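Local coordinates for protein probable acetyltransferase (Bacillus subtilis, PDB 1NSL) that probably acts as a GNAT-family N-acetyltransferase, transferring an acetyl group to protein N-termini, possibly those of ribosomal proteins, at residues 12-17 and 72-77; 19-24 and 54-59; 80-85 and 98-103; 128-133 and 174-179. All blocks are in the same frame, centred on the assembly; numbering follows the deposited sequence.

Overall arrangement
The four contacts all belong to one GNAT domain, and three of them sample its mixed sheet. Contact 3, about 5 Å between its centre and that of the chain, is the innermost; no other subunit reaches it, and backbone bonds combine there with an aromatic cluster. Contact 1 joins two strands further along the sheet; its strand 69-75 lies next to strand 78-89 of contact 3, and L73 bonds to C80 and G81 across that boundary. Contact 2 meets across its two segments through apolar side chains, which reach contacts 1 and 3 through L16, L24, W59 and M82. Contact 4 lies beyond strand 94-101, its centre about 30 Å from that of contact 2, and has charged groups at its margin that meet another subunit.

Contact 1 (12-17 and 72-77); sequences TIRLLE and GLLYDG
R14 and G72 form a hydrogen-bonded antiparallel pair: G72 N gives to R14 O at 2.7 Å and R14 N to G72 O at 3.2 Å. Two residues along, T12 and L74 repeat the pattern, with T12 N to L74 O and L74 N to T12 O both 3.0 Å. Between them, I13 and L73 are a non-hydrogen-bonded pair whose side chains lie alongside one another, CG1 of I13 4.0 Å from CD2 of L73, on the face covered by helix 110-124. On the other face the extended R14 chain crosses L74 at about a right angle, NE 3.7 Å from CD1 of L74. At its end, NH1 bonds L15 O nearly in the guanidinium plane and pairs with D20. An alanine in place of R14 would probably leave D20 without its cationic mate and the methyls of L74 without the guanidinium beside them. Past the strand, L16 turns its side chain back, CG 3.8 Å from G72 N. The strand pair 11-15 and 69-75 thus brackets the first two helices of the GNAT fold, and its chemistry implies a backbone ladder between an apolar face and one whose R14 is tied by charge to D20.

Contact 2 (19-24 and 54-59); sequences KDAERL and TIIPDW
D20, whose backbone C approaches CD1 of I56, carries a carboxylate oxygen, OD2, gripped by two groups: the amide N of E17 and the guanidinium of R14. These bonds are likely to stabilise its negative charge, and they fix the carboxylate. D20 O in turn accepts from L24 N at 2.9 Å. Across to segment 54-59 the contact is apolar. I56 makes most of it: its CD1 lies 3.9 Å from both the N and the CB of A21, and 4.4 Å from CD2 of L24. CG1 of I56 lies anti to the carbonyl carbon (chi1 -65°), and chi2 of 172° extends CD1 from it. L24 and W59 meet tip to tip, CD2 of L24 standing at the edge of the indole, near its plane, 4.1 Å from CZ3. One face of that indole receives CG2 of I55 from its own helix, offset toward the rim. Y51 of the same helix touches A21, L24 and I56, while M82 of strand 78-89 touches L24 and W59. The first two helices of the GNAT fold are also joined by a salt bridge from E22 to R52. Within segments 19-24 and 54-59 the chemistry divides: the carboxylate of D20 is held by R14 and E17, while the side chains that meet are apolar.

Contact 3 (80-85 and 98-103); sequences CGMISL and GYWIAK
W100 lays one face of its indole over the neighbouring strand: G81 CA is 4.2 Å from the six-membered ring centroid and 12° off its normal, a CH-pi contact, and M82 N lies above the middle of the indole. Selenomethionine M82 crosses it obliquely, CG 3.6 Å from CZ2 of W100 and SE 5.0 Å from the five-membered centroid, an oblique Met-aromatic contact. F40 meets the same indole with its ring inclined, and L24 and I28 of helix 21-30 also touch it. On the other sheet face, the Y99 ring leads away to helix 110-124 and its OH bonds S142; CB of Y99 stays 4.3 Å from CG1 of I83. Backbone bonds unite the hairpin strands: A102 N to C80 O at 2.8 Å, W100 N to M82 O at 3.0 Å and G98 N to S84 O at 2.8 Å. C80 and G81 together face L73, a classic beta bulge on the opposite edge of strand 78-89. In this central hairpin of the GNAT sheet the two faces therefore differ in chemistry: indole and selenium pack toward helix 21-30, whereas I83, Y99 and I101 pack against helix 110-124.

Contact 4 (128-133 and 174-179); sequences LNRVAI and SLLKRE
V131 and L175 are the hydrogen-bonded pair of an antiparallel strand contact in the GNAT sheet, where strand 130-136 lies between strands 94-101 and 166-176. V131 N reaches L175 O at 3.1 Å and L175 N reaches V131 O at 2.9 Å. Beyond the strand ends, K177 N to N129 O (2.8 Å) is almost straight, with 177° at the hydrogen. R130 with L176 and A132 with S174 are the flanking non-hydrogen-bonded pairs, their side chains on one face. There the guanidinium of R130 passes obliquely by S174, CZ 3.7 Å from CB. CG of R130 is anti to the backbone N (chi1 162°) and the chain runs extended to NE, which carries it past S174. Its NH1 forms a salt bridge with E154 of strand 152-163 and bonds R158 O of the third subunit, whose R158 and D159 side chains also pair with E179 and R178 respectively, so the margin of this strand pair takes part in hexamer assembly. A leucine in place of R130 would probably leave E154 without its cationic partner and R158 O of the third subunit without this donor. The opposite face, with V131 and L175, is apolar and packs on helix 110-124. The K177 chain, extended beyond CG, passes L128 O with CD 3.5 Å away and ends with NZ bonded to F123 O.

Contact 1 (12-17 and 72-77)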
loop_
_atom_site.group_PDB
_atom_site.type_symbol
_atom_site.label_atom_id
_atom_site.label_comp_id
_atom_site.label_asym_id
_atom_site.label_seq_id
_atom_site.Cartn_x
_atom_site.Cartn_y
_atom_site.Cartn_z
ATOM N N THR C 12 6.973 -33.506 -7.043
ATOM C CA THR C 12 7.474 -32.194 -7.401
ATOM C C THR C 12 6.997 -31.125 -6.428
ATOM O O THR C 12 5.928 -31.268 -5.835
ATOM C CB THR C 12 7.165 -31.846 -8.858
ATOM O OG1 THR C 12 5.762 -31.988 -9.109
ATOM C CG2 THR C 12 7.757 -32.885 -9.793
ATOM N N ILE C 13 7.824 -30.089 -6.236
ATOM C CA ILE C 13 7.522 -29.008 -5.308
ATOM C C ILE C 13 7.317 -27.745 -6.102
ATOM O O ILE C 13 8.115 -27.469 -7.003
ATOM C CB ILE C 13 8.685 -28.789 -4.335
ATOM C CG1 ILE C 13 8.965 -30.065 -3.548
ATOM C CG2 ILE C 13 8.369 -27.688 -3.388
ATOM C CD1 ILE C 13 9.976 -29.907 -2.447
ATOM N N ARG C 14 6.285 -26.951 -5.816
ATOM C CA ARG C 14 6.150 -25.680 -6.563
ATOM C C ARG C 14 5.408 -24.613 -5.811
ATOM O O ARG C 14 4.703 -24.905 -4.868
ATOM C CB ARG C 14 5.503 -25.914 -7.893
ATOM C CG ARG C 14 4.037 -25.929 -7.879
ATOM C CD ARG C 14 3.476 -26.140 -9.265
ATOM N NE ARG C 14 2.124 -26.700 -9.342
ATOM C CZ ARG C 14 1.033 -26.177 -8.798
ATOM N NH1 ARG C 14 1.088 -25.066 -8.081
ATOM N NH2 ARG C 14 -0.130 -26.771 -8.976
ATOM N N LEU C 15 5.628 -23.357 -6.152
ATOM C CA LEU C 15 4.904 -22.305 -5.460
ATOM C C LEU C 15 3.520 -22.586 -5.862
ATOM O O LEU C 15 3.316 -23.108 -6.924
ATOM C CB LEU C 15 5.242 -20.930 -5.978
ATOM C CG LEU C 15 6.247 -20.046 -5.234
ATOM C CD1 LEU C 15 6.411 -18.719 -6.057
ATOM C CD2 LEU C 15 5.776 -19.696 -3.864
ATOM N N LEU C 16 2.556 -22.300 -4.998
ATOM C CA LEU C 16 1.169 -22.521 -5.394
ATOM C C LEU C 16 0.763 -21.312 -6.231
ATOM O O LEU C 16 1.426 -20.300 -6.196
ATOM C CB LEU C 16 0.279 -22.614 -4.166
ATOM C CG LEU C 16 0.524 -23.814 -3.296
ATOM C CD1 LEU C 16 0.325 -23.526 -1.772
ATOM C CD2 LEU C 16 -0.380 -24.920 -3.761
ATOM N N GLU C 17 -0.322 -21.424 -6.979
ATOM C CA GLU C 17 -0.817 -20.314 -7.769
ATOM C C GLU C 17 -2.298 -20.140 -7.514
ATOM O O GLU C 17 -2.991 -21.106 -7.228
ATOM C CB GLU C 17 -0.670 -20.623 -9.250
ATOM C CG GLU C 17 0.605 -21.298 -9.639
ATOM C CD GLU C 17 0.606 -21.621 -11.112
ATOM O OE1 GLU C 17 -0.378 -21.230 -11.796
ATOM O OE2 GLU C 17 1.581 -22.280 -11.558
ATOM N N GLY C 72 3.466 -26.112 -2.805
ATOM C CA GLY C 72 2.620 -27.278 -2.891
ATOM C C GLY C 72 3.396 -28.569 -3.115
ATOM O O GLY C 72 4.428 -28.558 -3.780
ATOM N N LEU C 73 2.909 -29.668 -2.538
ATOM C CA LEU C 73 3.439 -31.002 -2.804
ATOM C C LEU C 73 2.559 -31.646 -3.878
ATOM O O LEU C 73 1.329 -31.678 -3.797
ATOM C CB LEU C 73 3.537 -31.854 -1.524
ATOM C CG LEU C 73 4.677 -31.291 -0.648
ATOM C CD1 LEU C 73 4.664 -31.670 0.798
ATOM C CD2 LEU C 73 6.020 -31.575 -1.278
ATOM N N LEU C 74 3.204 -32.132 -4.928
ATOM C CA LEU C 74 2.480 -32.734 -6.028
ATOM C C LEU C 74 3.016 -34.113 -6.157
ATOM O O LEU C 74 4.218 -34.281 -6.262
ATOM C CB LEU C 74 2.805 -32.045 -7.353
ATOM C CG LEU C 74 2.813 -30.546 -7.556
ATOM C CD1 LEU C 74 3.241 -30.176 -8.995
ATOM C CD2 LEU C 74 1.470 -29.973 -7.237
ATOM N N TYR C 75 2.130 -35.097 -6.166
ATOM C CA TYR C 75 2.485 -36.477 -6.445
ATOM C C TYR C 75 1.977 -36.748 -7.852
ATOM O O TYR C 75 0.791 -36.631 -8.148
ATOM C CB TYR C 75 1.858 -37.459 -5.436
ATOM C CG TYR C 75 2.043 -38.922 -5.832
ATOM C CD1 TYR C 75 1.223 -39.518 -6.795
ATOM C CD2 TYR C 75 3.019 -39.689 -5.265
ATOM C CE1 TYR C 75 1.389 -40.834 -7.177
ATOM C CE2 TYR C 75 3.197 -41.028 -5.642
ATOM C CZ TYR C 75 2.390 -41.596 -6.600
ATOM O OH TYR C 75 2.612 -42.934 -6.971
ATOM N N ASP C 76 2.884 -37.092 -8.740
ATOM C CA ASP C 76 2.489 -37.396 -10.107
ATOM C C ASP C 76 1.625 -36.386 -10.778
ATOM O O ASP C 76 0.850 -36.722 -11.655
ATOM C CB ASP C 76 1.828 -38.755 -10.193
ATOM C CG ASP C 76 2.835 -39.841 -10.374
ATOM O OD1 ASP C 76 3.696 -39.682 -11.263
ATOM O OD2 ASP C 76 2.879 -40.853 -9.663
ATOM N N GLY C 77 1.777 -35.134 -10.377
ATOM C CA GLY C 77 1.085 -34.074 -11.057
ATOM C C GLY C 77 0.131 -33.279 -10.202
ATOM O O GLY C 77 -0.085 -32.098 -10.512
#

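Contact 2 (19-24 and 54-59)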
loop_
_atom_site.group_PDB
_atom_site.type_symbol
_atom_site.label_atom_id
_atom_site.label_comp_id
_atom_site.label_asym_id
_atom_site.label_seq_id
_atom_site.Cartn_x
_atom_site.Cartn_y
_atom_site.Cartn_z
ATOM N N LYS C 19 -4.699 -20.359 -9.315
ATOM C CA LYS C 19 -5.582 -21.427 -9.787
ATOM C C LYS C 19 -5.574 -22.782 -8.957
ATOM O O LYS C 19 -6.412 -23.660 -9.212
ATOM C CB LYS C 19 -5.365 -21.682 -11.264
ATOM C CG LYS C 19 -4.034 -22.382 -11.549
ATOM C CD LYS C 19 -3.789 -22.394 -13.082
ATOM C CE LYS C 19 -2.537 -23.228 -13.471
ATOM N NZ LYS C 19 -2.704 -23.747 -14.894
ATOM N N ASP C 20 -4.661 -22.944 -7.992
ATOM C CA ASP C 20 -4.672 -24.128 -7.151
ATOM C C ASP C 20 -5.714 -23.975 -6.047
ATOM O O ASP C 20 -5.939 -24.894 -5.259
ATOM C CB ASP C 20 -3.323 -24.381 -6.449
ATOM C CG ASP C 20 -2.171 -24.706 -7.404
ATOM O OD1 ASP C 20 -2.312 -25.504 -8.405
ATOM O OD2 ASP C 20 -1.041 -24.194 -7.184
ATOM N N ALA C 21 -6.337 -22.814 -5.938
ATOM C CA ALA C 21 -7.286 -22.644 -4.808
ATOM C C ALA C 21 -8.453 -23.689 -4.652
ATOM O O ALA C 21 -8.590 -24.301 -3.579
ATOM C CB ALA C 21 -7.799 -21.202 -4.699
ATOM N N GLU C 22 -9.299 -23.875 -5.662
ATOM C CA GLU C 22 -10.301 -24.947 -5.533
ATOM C C GLU C 22 -9.654 -26.252 -4.961
ATOM O O GLU C 22 -10.077 -26.713 -3.921
ATOM C CB GLU C 22 -11.105 -25.214 -6.842
ATOM C CG GLU C 22 -11.474 -23.959 -7.648
ATOM C CD GLU C 22 -10.278 -23.418 -8.452
ATOM O OE1 GLU C 22 -10.137 -23.762 -9.654
ATOM O OE2 GLU C 22 -9.436 -22.674 -7.883
ATOM N N ARG C 23 -8.612 -26.814 -5.598
ATOM C CA ARG C 23 -8.018 -28.058 -5.106
ATOM C C ARG C 23 -7.460 -27.954 -3.691
ATOM O O ARG C 23 -7.646 -28.869 -2.905
ATOM C CB ARG C 23 -6.999 -28.655 -6.079
ATOM C CG ARG C 23 -7.677 -29.155 -7.357
ATOM C CD ARG C 23 -6.765 -29.779 -8.480
ATOM N NE ARG C 23 -7.489 -30.176 -9.719
ATOM C CZ ARG C 23 -6.912 -30.795 -10.766
ATOM N NH1 ARG C 23 -7.630 -31.126 -11.842
ATOM N NH2 ARG C 23 -5.613 -31.105 -10.737
ATOM N N LEU C 24 -6.800 -26.852 -3.351
ATOM C CA LEU C 24 -6.287 -26.694 -2.011
ATOM C C LEU C 24 -7.437 -26.686 -0.996
ATOM O O LEU C 24 -7.427 -27.409 -0.015
ATOM C CB LEU C 24 -5.498 -25.402 -1.896
ATOM C CG LEU C 24 -4.810 -25.163 -0.556
ATOM C CD1 LEU C 24 -3.857 -26.274 -0.340
ATOM C CD2 LEU C 24 -4.056 -23.895 -0.549
ATOM N N THR C 54 -6.482 -13.821 -1.704
ATOM C CA THR C 54 -5.725 -13.315 -0.605
ATOM C C THR C 54 -4.650 -14.255 -0.172
ATOM O O THR C 54 -3.467 -13.920 -0.201
ATOM C CB THR C 54 -6.688 -13.146 0.534
ATOM O OG1 THR C 54 -7.543 -12.049 0.211
ATOM C CG2 THR C 54 -5.978 -12.709 1.765
ATOM N N ILE C 55 -5.027 -15.460 0.227
ATOM C CA ILE C 55 -4.003 -16.279 0.818
ATOM C C ILE C 55 -2.935 -16.720 -0.147
ATOM O O ILE C 55 -1.749 -16.638 0.173
ATOM C CB ILE C 55 -4.560 -17.447 1.592
ATOM C CG1 ILE C 55 -5.313 -16.952 2.813
ATOM C CG2 ILE C 55 -3.420 -18.288 2.095
ATOM C CD1 ILE C 55 -6.135 -18.004 3.423
ATOM N N ILE C 56 -3.322 -17.170 -1.330
ATOM C CA ILE C 56 -2.265 -17.617 -2.195
ATOM C C ILE C 56 -1.424 -16.458 -2.729
ATOM O O ILE C 56 -0.205 -16.565 -2.829
ATOM C CB ILE C 56 -2.774 -18.479 -3.236
ATOM C CG1 ILE C 56 -3.316 -19.740 -2.580
ATOM C CG2 ILE C 56 -1.649 -18.859 -4.139
ATOM C CD1 ILE C 56 -4.064 -20.664 -3.596
ATOM N N PRO C 57 -2.046 -15.356 -3.090
ATOM C CA PRO C 57 -1.275 -14.188 -3.425
ATOM C C PRO C 57 -0.335 -13.813 -2.324
ATOM O O PRO C 57 0.827 -13.713 -2.665
ATOM C CB PRO C 57 -2.340 -13.125 -3.636
ATOM C CG PRO C 57 -3.430 -13.817 -4.238
ATOM C CD PRO C 57 -3.463 -15.139 -3.391
ATOM N N ASP C 58 -0.727 -13.642 -1.058
ATOM C CA ASP C 58 0.323 -13.193 -0.161
ATOM C C ASP C 58 1.413 -14.210 -0.158
ATOM O O ASP C 58 2.555 -13.832 -0.134
ATOM C CB ASP C 58 -0.027 -12.974 1.286
ATOM C CG ASP C 58 -1.232 -12.117 1.525
ATOM O OD1 ASP C 58 -1.578 -11.169 0.750
ATOM O OD2 ASP C 58 -1.896 -12.340 2.599
ATOM N N TRP C 59 1.123 -15.497 -0.163
ATOM C CA TRP C 59 2.275 -16.411 0.012
ATOM C C TRP C 59 3.310 -16.112 -1.089
ATOM O O TRP C 59 4.551 -16.031 -0.836
ATOM C CB TRP C 59 1.918 -17.905 0.015
ATOM C CG TRP C 59 1.225 -18.419 1.237
ATOM C CD1 TRP C 59 1.349 -17.954 2.521
ATOM C CD2 TRP C 59 0.264 -19.478 1.303
ATOM N NE1 TRP C 59 0.551 -18.681 3.377
ATOM C CE2 TRP C 59 -0.123 -19.625 2.651
ATOM C CE3 TRP C 59 -0.299 -20.336 0.362
ATOM C CZ2 TRP C 59 -1.052 -20.575 3.064
ATOM C CZ3 TRP C 59 -1.219 -21.284 0.794
ATOM C CH2 TRP C 59 -1.589 -21.388 2.121
#

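Contact 3 (80-85 and 98-103)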
loop_
_atom_site.group_PDB
_atom_site.type_symbol
_atom_site.label_atom_id
_atom_site.label_comp_id
_atom_site.label_asym_id
_atom_site.label_seq_id
_atom_site.Cartn_x
_atom_site.Cartn_y
_atom_site.Cartn_z
ATOM N N CYS C 80 -1.081 -32.799 -3.102
ATOM C CA CYS C 80 -1.425 -33.802 -2.144
ATOM C C CYS C 80 -1.057 -33.247 -0.825
ATOM O O CYS C 80 -1.236 -33.902 0.205
ATOM C CB CYS C 80 -0.627 -35.067 -2.391
ATOM S SG CYS C 80 1.146 -34.765 -2.261
ATOM N N GLY C 81 -0.524 -32.035 -0.849
ATOM C CA GLY C 81 -0.128 -31.356 0.388
ATOM C C GLY C 81 0.687 -30.088 0.171
ATOM O O GLY C 81 0.692 -29.549 -0.941
HETATM N N MSE C 82 1.373 -29.640 1.225
HETATM C CA MSE C 82 2.154 -28.390 1.235
HETATM C C MSE C 82 3.405 -28.567 2.084
HETATM O O MSE C 82 3.382 -29.284 3.096
HETATM C CB MSE C 82 1.350 -27.234 1.887
HETATM C CG MSE C 82 0.007 -26.982 1.338
HETATM SE SE MSE C 82 -0.470 -25.134 1.597
HETATM C CE MSE C 82 -0.179 -24.889 3.394
ATOM N N ILE C 83 4.492 -27.908 1.701
ATOM C CA ILE C 83 5.685 -27.916 2.555
ATOM C C ILE C 83 6.014 -26.513 2.717
ATOM O O ILE C 83 5.585 -25.688 1.913
ATOM C CB ILE C 83 6.857 -28.590 1.951
ATOM C CG1 ILE C 83 8.013 -28.536 2.911
ATOM C CG2 ILE C 83 7.320 -27.873 0.746
ATOM C CD1 ILE C 83 9.055 -29.623 2.501
ATOM N N SER C 84 6.802 -26.219 3.726
ATOM C CA SER C 84 6.949 -24.838 4.071
ATOM C C SER C 84 8.171 -24.552 4.895
ATOM O O SER C 84 8.585 -25.357 5.756
ATOM C CB SER C 84 5.757 -24.471 4.869
ATOM O OG SER C 84 6.044 -23.332 5.668
ATOM N N LEU C 85 8.760 -23.393 4.619
ATOM C CA LEU C 85 9.940 -22.967 5.349
ATOM C C LEU C 85 9.553 -21.603 5.792
ATOM O O LEU C 85 9.319 -20.764 4.952
ATOM C CB LEU C 85 11.136 -22.876 4.428
ATOM C CG LEU C 85 12.319 -22.182 5.073
ATOM C CD1 LEU C 85 13.038 -23.150 5.830
ATOM C CD2 LEU C 85 13.232 -21.645 4.002
ATOM N N GLY C 98 7.662 -26.911 7.924
ATOM C CA GLY C 98 6.344 -27.458 8.225
ATOM C C GLY C 98 5.881 -28.165 6.981
ATOM O O GLY C 98 6.491 -28.016 5.940
ATOM N N TYR C 99 4.824 -28.940 7.069
ATOM C CA TYR C 99 4.394 -29.703 5.929
ATOM C C TYR C 99 3.176 -30.415 6.387
ATOM O O TYR C 99 3.043 -30.626 7.547
ATOM C CB TYR C 99 5.462 -30.744 5.609
ATOM C CG TYR C 99 6.023 -31.450 6.841
ATOM C CD1 TYR C 99 5.237 -32.299 7.593
ATOM C CD2 TYR C 99 7.335 -31.254 7.241
ATOM C CE1 TYR C 99 5.715 -32.902 8.688
ATOM C CE2 TYR C 99 7.842 -31.883 8.355
ATOM C CZ TYR C 99 7.015 -32.701 9.083
ATOM O OH TYR C 99 7.455 -33.352 10.209
ATOM N N TRP C 100 2.262 -30.750 5.496
ATOM C CA TRP C 100 1.127 -31.596 5.841
ATOM C C TRP C 100 0.783 -32.329 4.610
ATOM O O TRP C 100 1.131 -31.875 3.508
ATOM C CB TRP C 100 -0.090 -30.826 6.277
ATOM C CG TRP C 100 -0.649 -29.819 5.342
ATOM C CD1 TRP C 100 -0.369 -28.499 5.344
ATOM C CD2 TRP C 100 -1.671 -30.005 4.364
ATOM N NE1 TRP C 100 -1.113 -27.853 4.402
ATOM C CE2 TRP C 100 -1.930 -28.757 3.787
ATOM C CE3 TRP C 100 -2.395 -31.108 3.905
ATOM C CZ2 TRP C 100 -2.861 -28.574 2.768
ATOM C CZ3 TRP C 100 -3.335 -30.924 2.895
ATOM C CH2 TRP C 100 -3.558 -29.666 2.343
ATOM N N ILE C 101 0.107 -33.458 4.758
ATOM C CA ILE C 101 -0.259 -34.195 3.581
ATOM C C ILE C 101 -1.665 -34.795 3.694
ATOM O O ILE C 101 -2.227 -34.898 4.773
ATOM C CB ILE C 101 0.816 -35.192 3.335
ATOM C CG1 ILE C 101 0.896 -35.552 1.866
ATOM C CG2 ILE C 101 0.631 -36.410 4.220
ATOM C CD1 ILE C 101 1.644 -36.920 1.636
ATOM N N ALA C 102 -2.295 -35.087 2.564
ATOM C CA ALA C 102 -3.652 -35.655 2.582
ATOM C C ALA C 102 -3.540 -37.129 2.893
ATOM O O ALA C 102 -2.561 -37.813 2.510
ATOM C CB ALA C 102 -4.328 -35.465 1.282
ATOM N N LYS C 103 -4.545 -37.646 3.573
ATOM C CA LYS C 103 -4.350 -38.965 4.109
ATOM C C LYS C 103 -3.995 -39.991 3.048
ATOM O O LYS C 103 -3.075 -40.790 3.203
ATOM C CB LYS C 103 -5.565 -39.380 4.905
ATOM C CG LYS C 103 -5.293 -39.554 6.370
ATOM C CD LYS C 103 -6.025 -40.820 6.827
ATOM C CE LYS C 103 -5.669 -41.277 8.226
ATOM N NZ LYS C 103 -6.615 -42.382 8.551
#

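Contact 4 (128-133 and 174-179)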
loop_
_atom_site.group_PDB
_atom_site.type_symbol
_atom_site.label_atom_id
_atom_site.label_comp_id
_atom_site.label_asym_id
_atom_site.label_seq_id
_atom_site.Cartn_x
_atom_site.Cartn_y
_atom_site.Cartn_z
ATOM N N LEU C 128 21.831 -21.084 5.579
ATOM C CA LEU C 128 21.453 -21.080 6.979
ATOM C C LEU C 128 22.308 -22.034 7.733
ATOM O O LEU C 128 22.871 -22.961 7.159
ATOM C CB LEU C 128 20.019 -21.607 7.178
ATOM C CG LEU C 128 18.963 -20.791 6.452
ATOM C CD1 LEU C 128 17.637 -21.067 7.039
ATOM C CD2 LEU C 128 19.336 -19.325 6.593
ATOM N N ASN C 129 22.303 -21.868 9.049
ATOM C CA ASN C 129 23.080 -22.733 9.910
ATOM C C ASN C 129 22.191 -23.740 10.622
ATOM O O ASN C 129 22.561 -24.889 10.858
ATOM C CB ASN C 129 23.873 -21.906 10.912
ATOM C CG ASN C 129 24.752 -22.748 11.775
ATOM O OD1 ASN C 129 24.527 -22.867 12.988
ATOM N ND2 ASN C 129 25.768 -23.353 11.164
ATOM N N ARG C 130 20.983 -23.340 10.911
ATOM C CA ARG C 130 20.157 -24.189 11.721
ATOM C C ARG C 130 18.849 -24.437 10.989
ATOM O O ARG C 130 18.378 -23.604 10.279
ATOM C CB ARG C 130 19.954 -23.452 13.049
ATOM C CG ARG C 130 18.804 -23.916 13.887
ATOM C CD ARG C 130 18.632 -23.187 15.224
ATOM N NE ARG C 130 17.289 -23.492 15.736
ATOM C CZ ARG C 130 17.029 -24.504 16.539
ATOM N NH1 ARG C 130 18.026 -25.275 16.942
ATOM N NH2 ARG C 130 15.797 -24.739 16.952
ATOM N N VAL C 131 18.258 -25.592 11.087
ATOM C CA VAL C 131 16.919 -25.705 10.536
ATOM C C VAL C 131 16.114 -26.473 11.561
ATOM O O VAL C 131 16.636 -27.459 12.140
ATOM C CB VAL C 131 16.935 -26.399 9.219
ATOM C CG1 VAL C 131 15.678 -27.063 8.992
ATOM C CG2 VAL C 131 17.151 -25.364 8.151
ATOM N N ALA C 132 14.896 -26.044 11.887
ATOM C CA ALA C 132 14.181 -26.864 12.874
ATOM C C ALA C 132 12.883 -27.387 12.355
ATOM O O ALA C 132 12.359 -26.889 11.350
ATOM C CB ALA C 132 13.956 -26.108 14.148
ATOM N N ILE C 133 12.359 -28.392 13.029
ATOM C CA ILE C 133 11.036 -28.872 12.723
ATOM C C ILE C 133 10.328 -29.128 14.035
ATOM O O ILE C 133 10.893 -29.689 14.971
ATOM C CB ILE C 133 11.098 -30.192 11.984
ATOM C CG1 ILE C 133 11.396 -30.013 10.497
ATOM C CG2 ILE C 133 9.800 -30.972 12.152
ATOM C CD1 ILE C 133 11.766 -31.390 9.819
ATOM N N SER C 174 16.088 -30.150 15.612
ATOM C CA SER C 174 16.959 -29.260 14.832
ATOM C C SER C 174 18.179 -29.929 14.188
ATOM O O SER C 174 18.772 -30.841 14.725
ATOM C CB SER C 174 17.463 -28.118 15.690
ATOM O OG SER C 174 18.145 -28.659 16.773
ATOM N N LEU C 175 18.561 -29.419 13.029
ATOM C CA LEU C 175 19.643 -29.967 12.307
ATOM C C LEU C 175 20.679 -28.850 12.105
ATOM O O LEU C 175 20.365 -27.771 11.617
ATOM C CB LEU C 175 19.109 -30.553 11.003
ATOM C CG LEU C 175 20.166 -31.061 10.012
ATOM C CD1 LEU C 175 21.256 -31.885 10.674
ATOM C CD2 LEU C 175 19.520 -31.845 8.912
ATOM N N LEU C 176 21.924 -29.092 12.522
ATOM C CA LEU C 176 22.901 -28.045 12.359
ATOM C C LEU C 176 23.667 -28.294 11.117
ATOM O O LEU C 176 24.160 -29.365 10.934
ATOM C CB LEU C 176 23.814 -27.979 13.541
ATOM C CG LEU C 176 23.071 -27.866 14.856
ATOM C CD1 LEU C 176 23.867 -27.086 15.835
ATOM C CD2 LEU C 176 21.755 -27.181 14.682
ATOM N N LYS C 177 23.778 -27.298 10.259
ATOM C CA LYS C 177 24.493 -27.453 8.991
ATOM C C LYS C 177 25.858 -28.136 9.045
ATOM O O LYS C 177 26.296 -28.633 8.033
ATOM C CB LYS C 177 24.650 -26.110 8.278
ATOM C CG LYS C 177 25.619 -26.171 7.101
ATOM C CD LYS C 177 25.748 -24.847 6.423
ATOM C CE LYS C 177 26.497 -24.958 5.092
ATOM N NZ LYS C 177 26.437 -23.667 4.300
ATOM N N ARG C 178 26.546 -28.139 10.181
ATOM C CA ARG C 178 27.777 -28.904 10.278
ATOM C C ARG C 178 27.537 -30.397 10.598
ATOM O O ARG C 178 28.495 -31.137 10.809
ATOM C CB ARG C 178 28.709 -28.303 11.316
ATOM C CG ARG C 178 28.348 -28.617 12.742
ATOM C CD ARG C 178 29.003 -27.704 13.791
ATOM N NE ARG C 178 28.556 -28.109 15.120
ATOM C CZ ARG C 178 27.699 -27.430 15.902
ATOM N NH1 ARG C 178 27.220 -26.231 15.535
ATOM N NH2 ARG C 178 27.356 -27.956 17.082
ATOM N N GLU C 179 26.280 -30.851 10.670
ATOM C CA GLU C 179 26.048 -32.267 10.892
ATOM C C GLU C 179 25.512 -32.858 9.600
ATOM O O GLU C 179 24.584 -33.659 9.583
ATOM C CB GLU C 179 25.116 -32.529 12.063
ATOM C CG GLU C 179 25.200 -31.535 13.210
ATOM C CD GLU C 179 23.974 -31.601 14.148
ATOM O OE1 GLU C 179 23.876 -30.868 15.148
ATOM O OE2 GLU C 179 23.049 -32.378 13.891
#